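Local structure of choline dehydrogenase and related flavoproteins (Aspergillus oryzae, 3Q9T) at residues V72-R86 and H498-P511. The protein oxidises formate as a formate oxidase of the glucose-methanol-choline oxidoreductase family, carrying a modified flavin, 8-formyl-FAD. Numbering follows the deposited sequence. Where two conformers were deposited one is given.
Sequences VRRDDYERIEKPNTR and HRAVLDRCQTAFHP. With FAY ([(2R,3S,4R,5R)-5-(6-amino-9H-purin-9-yl)-3,4-dihydroxytetrahydrofuran-2-yl]methyl (2R,3S,4S)-5-(8-formyl-7-methyl-2,4-dioxo-3,4-dihydrobenzo[g]pteridin-10(2H)-yl)-2,3,4-trihydroxypentyl dihydrogen diphosphate), chain D.
In the beta hairpin of strands 67-74 and 77-81, Tyr77 and Arg79, on the return arm, meet the C-terminal end of helix 494-504. Leu502 CB lies over the centre of the Tyr77 ring, a CH-pi contact 4.0 Å from the centroid. At the ring's edge Tyr77 OH donates to the anti lone pair of Asp503 OD1 at 2.5 Å, ring and carboxylate standing 81° apart. That hydroxyl in turn accepts from Arg79 NE, in the guanidinium plane, and Asp503 OD2 is held by His407 of the second subunit. Arg79 binds two carbonyls where the helix ends: Arg79 NH2 donates to Leu502 O at 2.9 Å and, nearly straight, to Cys505 O at 2.7 Å, both acceptors at the guanidinium edge. With NH1 bound to Glu81 OE2, this buried arginine is gripped round its rim, its rotation fixed and its charge probably balanced by the glutamate. Near the hairpin turn, Asp76 OD2 takes Arg74 NH2 and His498 NE2 from opposite faces of its carboxylate, the histidine bond being the longer at 3.3 Å; Arg74 also pairs with Asp454.

Beyond the cis peptide before Pro83, the same two chain segments run on into the flavin site of this GMC-family fold. Arg86, its chain bent at chi2 (-69°) and chi3 (109°), lays its guanidinium between Pro511 CG on one face and the formyl carbon C8M of the flavin on the other. Arg86 NH2 makes a weak bond to Phe509 O at 2.9 Å, while a water joins NH1, weakly, to Pro511 O and the ribityl O4'. Phe509 turns one ring face to the flavin methyl, Phe509 CD1 lying 3.5 Å from FAY C7M, and Thr85 CG2 reaches that methyl as well.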
loop_
_atom_site.group_PDB
_atom_site.type_symbol
_atom_site.label_atom_id
_atom_site.label_comp_id
_atom_site.label_asym_id
_atom_site.label_seq_id
_atom_site.Cartn_x
_atom_site.Cartn_y
_atom_site.Cartn_z
ATOM N N VAL A 72 2.506 -0.733 7.718
ATOM C CA VAL A 72 3.850 -0.325 8.043
ATOM C C VAL A 72 4.207 0.987 7.381
ATOM O O VAL A 72 3.788 1.265 6.257
ATOM C CB VAL A 72 4.909 -1.455 7.799
ATOM C CG1 VAL A 72 4.300 -2.640 7.091
ATOM C CG2 VAL A 72 6.132 -0.934 7.088
ATOM N N ARG A 73 4.944 1.802 8.127
ATOM C CA ARG A 73 5.412 3.094 7.666
ATOM C C ARG A 73 6.849 3.277 8.132
ATOM O O ARG A 73 7.099 3.891 9.161
ATOM C CB ARG A 73 4.522 4.220 8.213
ATOM C CG ARG A 73 4.871 5.599 7.657
ATOM C CD ARG A 73 3.898 6.672 8.140
ATOM N NE ARG A 73 2.623 6.589 7.439
ATOM C CZ ARG A 73 1.469 7.048 7.922
ATOM N NH1 ARG A 73 0.355 6.940 7.201
ATOM N NH2 ARG A 73 1.422 7.618 9.124
ATOM N N ARG A 74 7.774 2.681 7.387
ATOM C CA ARG A 74 9.200 2.815 7.621
ATOM C C ARG A 74 9.736 3.668 6.481
ATOM O O ARG A 74 9.048 3.856 5.478
ATOM C CB ARG A 74 9.886 1.443 7.586
ATOM C CG ARG A 74 9.526 0.496 8.745
ATOM C CD ARG A 74 9.930 -0.946 8.420
ATOM N NE ARG A 74 11.305 -1.034 7.917
ATOM C CZ ARG A 74 12.381 -1.185 8.688
ATOM N NH1 ARG A 74 12.263 -1.278 10.011
ATOM N NH2 ARG A 74 13.579 -1.255 8.132
ATOM N N ASP A 75 10.958 4.177 6.624
ATOM C CA ASP A 75 11.594 4.911 5.532
ATOM C C ASP A 75 11.823 4.024 4.284
ATOM O O ASP A 75 11.713 4.497 3.163
ATOM C CB ASP A 75 12.909 5.567 5.996
ATOM C CG ASP A 75 12.689 6.893 6.754
ATOM O OD1 ASP A 75 11.519 7.322 6.872
ATOM O OD2 ASP A 75 13.688 7.521 7.217
ATOM N N ASP A 76 12.149 2.748 4.478
ATOM C CA ASP A 76 12.398 1.856 3.349
ATOM C C ASP A 76 11.141 1.169 2.801
ATOM O O ASP A 76 11.209 0.467 1.802
ATOM C CB ASP A 76 13.460 0.798 3.685
ATOM C CG ASP A 76 13.031 -0.165 4.830
ATOM O OD1 ASP A 76 11.911 -0.024 5.387
ATOM O OD2 ASP A 76 13.845 -1.061 5.175
ATOM N N TYR A 77 9.995 1.366 3.443
ATOM C CA TYR A 77 8.792 0.619 3.063
ATOM C C TYR A 77 7.511 1.182 3.701
ATOM O O TYR A 77 7.519 1.599 4.859
ATOM C CB TYR A 77 8.972 -0.878 3.397
ATOM C CG TYR A 77 7.826 -1.757 2.933
ATOM C CD1 TYR A 77 6.687 -1.915 3.721
ATOM C CD2 TYR A 77 7.872 -2.412 1.712
ATOM C CE1 TYR A 77 5.626 -2.703 3.310
ATOM C CE2 TYR A 77 6.803 -3.223 1.284
ATOM C CZ TYR A 77 5.682 -3.360 2.096
ATOM O OH TYR A 77 4.603 -4.133 1.713
ATOM N N GLU A 78 6.421 1.214 2.931
ATOM C CA GLU A 78 5.111 1.619 3.450
ATOM C C GLU A 78 3.964 0.963 2.681
ATOM O O GLU A 78 3.917 0.986 1.443
ATOM C CB GLU A 78 4.957 3.145 3.471
ATOM C CG GLU A 78 3.647 3.662 4.114
ATOM C CD GLU A 78 3.651 5.178 4.325
ATOM O OE1 GLU A 78 2.599 5.771 4.651
ATOM O OE2 GLU A 78 4.727 5.783 4.175
ATOM N N ARG A 79 3.035 0.372 3.426
ATOM C CA ARG A 79 1.883 -0.268 2.814
ATOM C C ARG A 79 0.606 0.117 3.559
ATOM O O ARG A 79 0.579 0.184 4.785
ATOM C CB ARG A 79 2.068 -1.778 2.814
ATOM C CG ARG A 79 0.873 -2.573 2.350
ATOM C CD ARG A 79 1.345 -3.861 1.701
ATOM N NE ARG A 79 2.114 -4.709 2.609
ATOM C CZ ARG A 79 1.560 -5.474 3.551
ATOM N NH1 ARG A 79 0.247 -5.492 3.708
ATOM N NH2 ARG A 79 2.311 -6.224 4.337
ATOM N N ILE A 80 -0.448 0.374 2.808
ATOM C CA ILE A 80 -1.731 0.680 3.394
ATOM C C ILE A 80 -2.659 -0.406 2.880
ATOM O O ILE A 80 -2.486 -0.895 1.768
ATOM C CB ILE A 80 -2.200 2.096 3.029
ATOM C CG1 ILE A 80 -3.556 2.407 3.679
ATOM C CG2 ILE A 80 -2.249 2.269 1.502
ATOM C CD1 ILE A 80 -4.067 3.836 3.366
ATOM N N GLU A 81 -3.588 -0.850 3.716
ATOM C CA GLU A 81 -4.472 -1.945 3.322
ATOM C C GLU A 81 -5.939 -1.663 3.597
ATOM O O GLU A 81 -6.293 -0.829 4.453
ATOM C CB GLU A 81 -4.073 -3.249 4.020
ATOM C CG GLU A 81 -2.679 -3.772 3.668
ATOM C CD GLU A 81 -2.631 -4.502 2.327
ATOM O OE1 GLU A 81 -3.697 -4.717 1.719
ATOM O OE2 GLU A 81 -1.520 -4.873 1.884
ATOM N N LYS A 82 -6.786 -2.378 2.863
ATOM C CA LYS A 82 -8.207 -2.416 3.134
ATOM C C LYS A 82 -8.696 -3.765 2.656
ATOM O O LYS A 82 -8.376 -4.171 1.555
ATOM C CB LYS A 82 -8.928 -1.279 2.409
ATOM C CG LYS A 82 -10.441 -1.387 2.393
ATOM C CD LYS A 82 -11.008 -0.333 1.473
ATOM C CE LYS A 82 -12.503 -0.397 1.389
ATOM N NZ LYS A 82 -13.087 -0.080 2.688
ATOM N N PRO A 83 -9.491 -4.460 3.478
ATOM C CA PRO A 83 -10.065 -3.977 4.734
ATOM C C PRO A 83 -9.255 -4.346 5.966
ATOM O O PRO A 83 -8.755 -5.448 6.065
ATOM C CB PRO A 83 -11.391 -4.746 4.796
ATOM C CG PRO A 83 -11.030 -6.093 4.210
ATOM C CD PRO A 83 -10.079 -5.752 3.068
ATOM N N ASN A 84 -9.143 -3.423 6.909
ATOM C CA ASN A 84 -8.704 -3.781 8.238
ATOM C C ASN A 84 -9.974 -4.063 9.022
ATOM O O ASN A 84 -10.593 -3.151 9.549
ATOM C CB ASN A 84 -7.930 -2.643 8.881
ATOM C CG ASN A 84 -7.335 -3.034 10.210
ATOM O OD1 ASN A 84 -6.863 -2.181 10.977
ATOM N ND2 ASN A 84 -7.317 -4.329 10.481
ATOM N N THR A 85 -10.357 -5.331 9.066
ATOM C CA THR A 85 -11.678 -5.764 9.504
ATOM C C THR A 85 -11.982 -5.464 10.981
ATOM O O THR A 85 -11.147 -5.685 11.857
ATOM C CB THR A 85 -11.828 -7.279 9.211
ATOM O OG1 THR A 85 -11.889 -7.491 7.786
ATOM C CG2 THR A 85 -13.045 -7.879 9.899
ATOM N N ARG A 86 -13.187 -4.954 11.227
ATOM C CA ARG A 86 -13.726 -4.693 12.567
ATOM C C ARG A 86 -15.215 -4.952 12.482
ATOM O O ARG A 86 -15.817 -4.687 11.446
ATOM C CB ARG A 86 -13.538 -3.223 12.955
ATOM C CG ARG A 86 -12.122 -2.821 13.363
ATOM C CD ARG A 86 -11.748 -3.441 14.684
ATOM N NE ARG A 86 -10.747 -4.489 14.512
ATOM C CZ ARG A 86 -10.220 -5.193 15.506
ATOM N NH1 ARG A 86 -10.612 -4.978 16.753
ATOM N NH2 ARG A 86 -9.293 -6.115 15.253
ATOM N N HIS A 498 13.775 -9.980 4.781
ATOM C CA HIS A 498 13.479 -8.627 5.224
ATOM C C HIS A 498 12.328 -8.041 4.395
ATOM O O HIS A 498 11.392 -7.446 4.937
ATOM C CB HIS A 498 14.736 -7.767 5.093
ATOM C CG HIS A 498 14.556 -6.355 5.549
ATOM N ND1 HIS A 498 15.182 -5.850 6.668
ATOM C CD2 HIS A 498 13.818 -5.341 5.040
ATOM C CE1 HIS A 498 14.835 -4.584 6.828
ATOM N NE2 HIS A 498 14.011 -4.251 5.853
ATOM N N ARG A 499 12.405 -8.232 3.083
ATOM C CA ARG A 499 11.382 -7.772 2.158
ATOM C C ARG A 499 10.112 -8.615 2.296
ATOM O O ARG A 499 8.996 -8.088 2.318
ATOM C CB ARG A 499 11.912 -7.849 0.727
ATOM C CG ARG A 499 10.864 -7.586 -0.341
ATOM C CD ARG A 499 10.572 -6.103 -0.510
ATOM N NE ARG A 499 9.506 -5.864 -1.483
ATOM C CZ ARG A 499 9.108 -4.657 -1.873
ATOM N NH1 ARG A 499 9.697 -3.577 -1.382
ATOM N NH2 ARG A 499 8.127 -4.531 -2.749
ATOM N N ALA A 500 10.291 -9.926 2.388
ATOM C CA ALA A 500 9.179 -10.853 2.574
ATOM C C ALA A 500 8.333 -10.511 3.804
ATOM O O ALA A 500 7.107 -10.489 3.730
ATOM C CB ALA A 500 9.699 -12.286 2.683
ATOM N N VAL A 501 8.988 -10.247 4.933
ATOM C CA VAL A 501 8.264 -9.949 6.167
ATOM C C VAL A 501 7.437 -8.665 6.028
ATOM O O VAL A 501 6.241 -8.639 6.316
ATOM C CB VAL A 501 9.228 -9.844 7.361
ATOM C CG1 VAL A 501 8.520 -9.289 8.570
ATOM C CG2 VAL A 501 9.831 -11.209 7.672
ATOM N N LEU A 502 8.073 -7.601 5.554
ATOM C CA LEU A 502 7.374 -6.337 5.389
ATOM C C LEU A 502 6.232 -6.446 4.383
ATOM O O LEU A 502 5.157 -5.877 4.581
ATOM C CB LEU A 502 8.335 -5.210 4.992
ATOM C CG LEU A 502 9.482 -4.934 5.970
ATOM C CD1 LEU A 502 10.390 -3.872 5.415
ATOM C CD2 LEU A 502 8.963 -4.535 7.360
ATOM N N ASP A 503 6.462 -7.167 3.303
ATOM C CA ASP A 503 5.512 -7.154 2.200
ATOM C C ASP A 503 4.375 -8.146 2.384
ATOM O O ASP A 503 3.345 -8.056 1.713
ATOM C CB ASP A 503 6.219 -7.401 0.863
ATOM C CG ASP A 503 5.418 -6.890 -0.304
ATOM O OD1 ASP A 503 4.894 -5.756 -0.207
ATOM O OD2 ASP A 503 5.289 -7.619 -1.305
ATOM N N ARG A 504 4.554 -9.089 3.295
ATOM C CA ARG A 504 3.581 -10.154 3.456
ATOM C C ARG A 504 2.871 -10.121 4.798
ATOM O O ARG A 504 1.953 -10.921 5.047
ATOM C CB ARG A 504 4.280 -11.493 3.332
ATOM C CG ARG A 504 4.570 -11.905 1.933
ATOM C CD ARG A 504 4.154 -13.339 1.797
ATOM N NE ARG A 504 5.311 -14.151 1.553
ATOM C CZ ARG A 504 5.298 -15.472 1.478
ATOM N NH1 ARG A 504 4.175 -16.151 1.682
ATOM N NH2 ARG A 504 6.435 -16.106 1.223
ATOM N N CYS A 505 3.314 -9.232 5.677
ATOM C CA CYS A 505 2.755 -9.187 7.016
ATOM C C CYS A 505 1.375 -8.535 6.976
ATOM O O CYS A 505 1.033 -7.850 6.013
ATOM C CB CYS A 505 3.671 -8.396 7.947
ATOM S SG CYS A 505 3.603 -6.612 7.672
ATOM N N GLN A 506 0.591 -8.759 8.028
ATOM C CA GLN A 506 -0.712 -8.114 8.179
ATOM C C GLN A 506 -0.970 -7.969 9.657
ATOM O O GLN A 506 -0.224 -8.509 10.476
ATOM C CB GLN A 506 -1.838 -8.973 7.566
ATOM C CG GLN A 506 -1.937 -10.351 8.186
ATOM C CD GLN A 506 -3.149 -11.115 7.715
ATOM O OE1 GLN A 506 -3.171 -11.662 6.600
ATOM N NE2 GLN A 506 -4.186 -11.142 8.552
ATOM N N THR A 507 -2.037 -7.256 10.001
ATOM C CA THR A 507 -2.529 -7.239 11.374
ATOM C C THR A 507 -2.931 -8.646 11.791
ATOM O O THR A 507 -3.512 -9.389 11.001
ATOM C CB THR A 507 -3.764 -6.318 11.519
ATOM O OG1 THR A 507 -4.234 -6.361 12.871
ATOM C CG2 THR A 507 -4.896 -6.770 10.585
ATOM N N ALA A 508 -2.626 -9.026 13.029
ATOM C CA ALA A 508 -3.165 -10.278 13.554
ATOM C C ALA A 508 -4.545 -10.029 14.180
ATOM O O ALA A 508 -5.093 -10.894 14.846
ATOM C CB ALA A 508 -2.203 -10.898 14.561
ATOM N N PHE A 509 -5.085 -8.829 13.954
ATOM C CA PHE A 509 -6.435 -8.429 14.399
ATOM C C PHE A 509 -6.559 -8.108 15.898
ATOM O O PHE A 509 -7.646 -8.223 16.458
ATOM C CB PHE A 509 -7.494 -9.463 13.982
ATOM C CG PHE A 509 -7.489 -9.783 12.498
ATOM C CD1 PHE A 509 -7.923 -8.847 11.569
ATOM C CD2 PHE A 509 -7.060 -11.017 12.041
ATOM C CE1 PHE A 509 -7.927 -9.130 10.206
ATOM C CE2 PHE A 509 -7.063 -11.308 10.678
ATOM C CZ PHE A 509 -7.506 -10.365 9.764
ATOM N N HIS A 510 -5.467 -7.668 16.530
ATOM C CA HIS A 510 -5.483 -7.352 17.967
ATOM C C HIS A 510 -5.097 -5.916 18.337
ATOM O O HIS A 510 -4.332 -5.717 19.278
ATOM C CB HIS A 510 -4.553 -8.312 18.737
ATOM C CG HIS A 510 -4.690 -9.744 18.323
ATOM N ND1 HIS A 510 -3.629 -10.625 18.323
ATOM C CD2 HIS A 510 -5.763 -10.444 17.881
ATOM C CE1 HIS A 510 -4.040 -11.802 17.887
ATOM N NE2 HIS A 510 -5.331 -11.722 17.618
ATOM N N PRO A 511 -5.632 -4.903 17.635
ATOM C CA PRO A 511 -5.258 -3.531 18.028
ATOM C C PRO A 511 -5.726 -3.127 19.453
ATOM O O PRO A 511 -6.791 -3.557 19.901
ATOM C CB PRO A 511 -5.961 -2.669 16.976
ATOM C CG PRO A 511 -7.131 -3.508 16.552
ATOM C CD PRO A 511 -6.618 -4.915 16.545
HETATM P P FAY D . -13.970 -4.094 21.546
HETATM N N1 FAY D . -9.365 -11.948 19.472
HETATM C C2 FAY D . -9.331 -13.224 20.029
HETATM O O2 FAY D . -9.242 -13.363 21.243
HETATM N N3 FAY D . -9.861 -14.285 19.327
HETATM C C4 FAY D . -9.872 -14.227 17.955
HETATM O O4 FAY D . -9.610 -15.274 17.334
HETATM N N5 FAY D . -9.924 -12.855 16.003
HETATM C C6 FAY D . -10.522 -11.594 14.113
HETATM C C7 FAY D . -10.940 -10.415 13.521
HETATM C C8 FAY D . -11.081 -9.264 14.304
HETATM O O8 FAY D . -12.031 -7.124 14.374
HETATM C C9 FAY D . -10.917 -9.350 15.693
HETATM P PA FAY D . -15.592 -3.886 19.236
HETATM C "C1'" FAY D . -10.294 -9.364 18.566
HETATM C C10 FAY D . -9.619 -11.788 18.130
HETATM N N10 FAY D . -10.047 -10.553 17.634
HETATM N N1A FAY D . -21.283 4.886 16.034
HETATM O O1A FAY D . -15.232 -3.648 17.807
HETATM C C1B FAY D . -19.507 0.139 17.405
HETATM O O1P FAY D . -15.132 -4.118 22.510
HETATM C "C2'" FAY D . -11.694 -9.424 19.219
HETATM O "O2'" FAY D . -12.601 -9.754 18.228
HETATM C C2A FAY D . -22.007 3.836 16.566
HETATM O O2A FAY D . -15.919 -5.313 19.553
HETATM C C2B FAY D . -19.023 -0.964 16.480
HETATM O O2B FAY D . -19.949 -1.281 15.457
HETATM O O2P FAY D . -12.813 -3.286 22.104
HETATM C "C3'" FAY D . -12.275 -8.245 20.068
HETATM O "O3'" FAY D . -13.662 -7.976 19.879
HETATM N N3A FAY D . -21.384 2.637 16.873
HETATM C C3B FAY D . -18.863 -2.115 17.449
HETATM O O3B FAY D . -20.119 -2.718 17.641
HETATM O O3P FAY D . -14.413 -3.369 20.176
HETATM C "C4'" FAY D . -11.546 -6.931 19.943
HETATM O "O4'" FAY D . -10.167 -7.234 20.137
HETATM C C4A FAY D . -20.051 2.498 16.654
HETATM C C4B FAY D . -18.495 -1.442 18.748
HETATM O O4B FAY D . -18.791 -0.064 18.597
HETATM C C4X FAY D . -9.743 -12.959 17.359
HETATM C "C5'" FAY D . -12.071 -5.907 20.979
HETATM O "O5'" FAY D . -13.466 -5.582 21.078
HETATM C C5A FAY D . -19.304 3.548 16.128
HETATM C C5B FAY D . -17.032 -1.656 19.087
HETATM O O5B FAY D . -16.890 -2.966 19.576
HETATM C C5X FAY D . -10.150 -11.612 15.454
HETATM C C6A FAY D . -19.924 4.754 15.807
HETATM N N6A FAY D . -19.226 5.729 15.208
HETATM N N7A FAY D . -18.024 3.136 16.024
HETATM C C7M FAY D . -11.045 -10.373 12.016
HETATM C C8A FAY D . -17.931 1.867 16.476
HETATM C C8M FAY D . -11.884 -8.151 13.751
HETATM C C9A FAY D . -10.403 -10.504 16.281
HETATM N N9A FAY D . -19.175 1.461 16.862
HETATM O O HOH W 1 -9.285 -4.696 19.320
#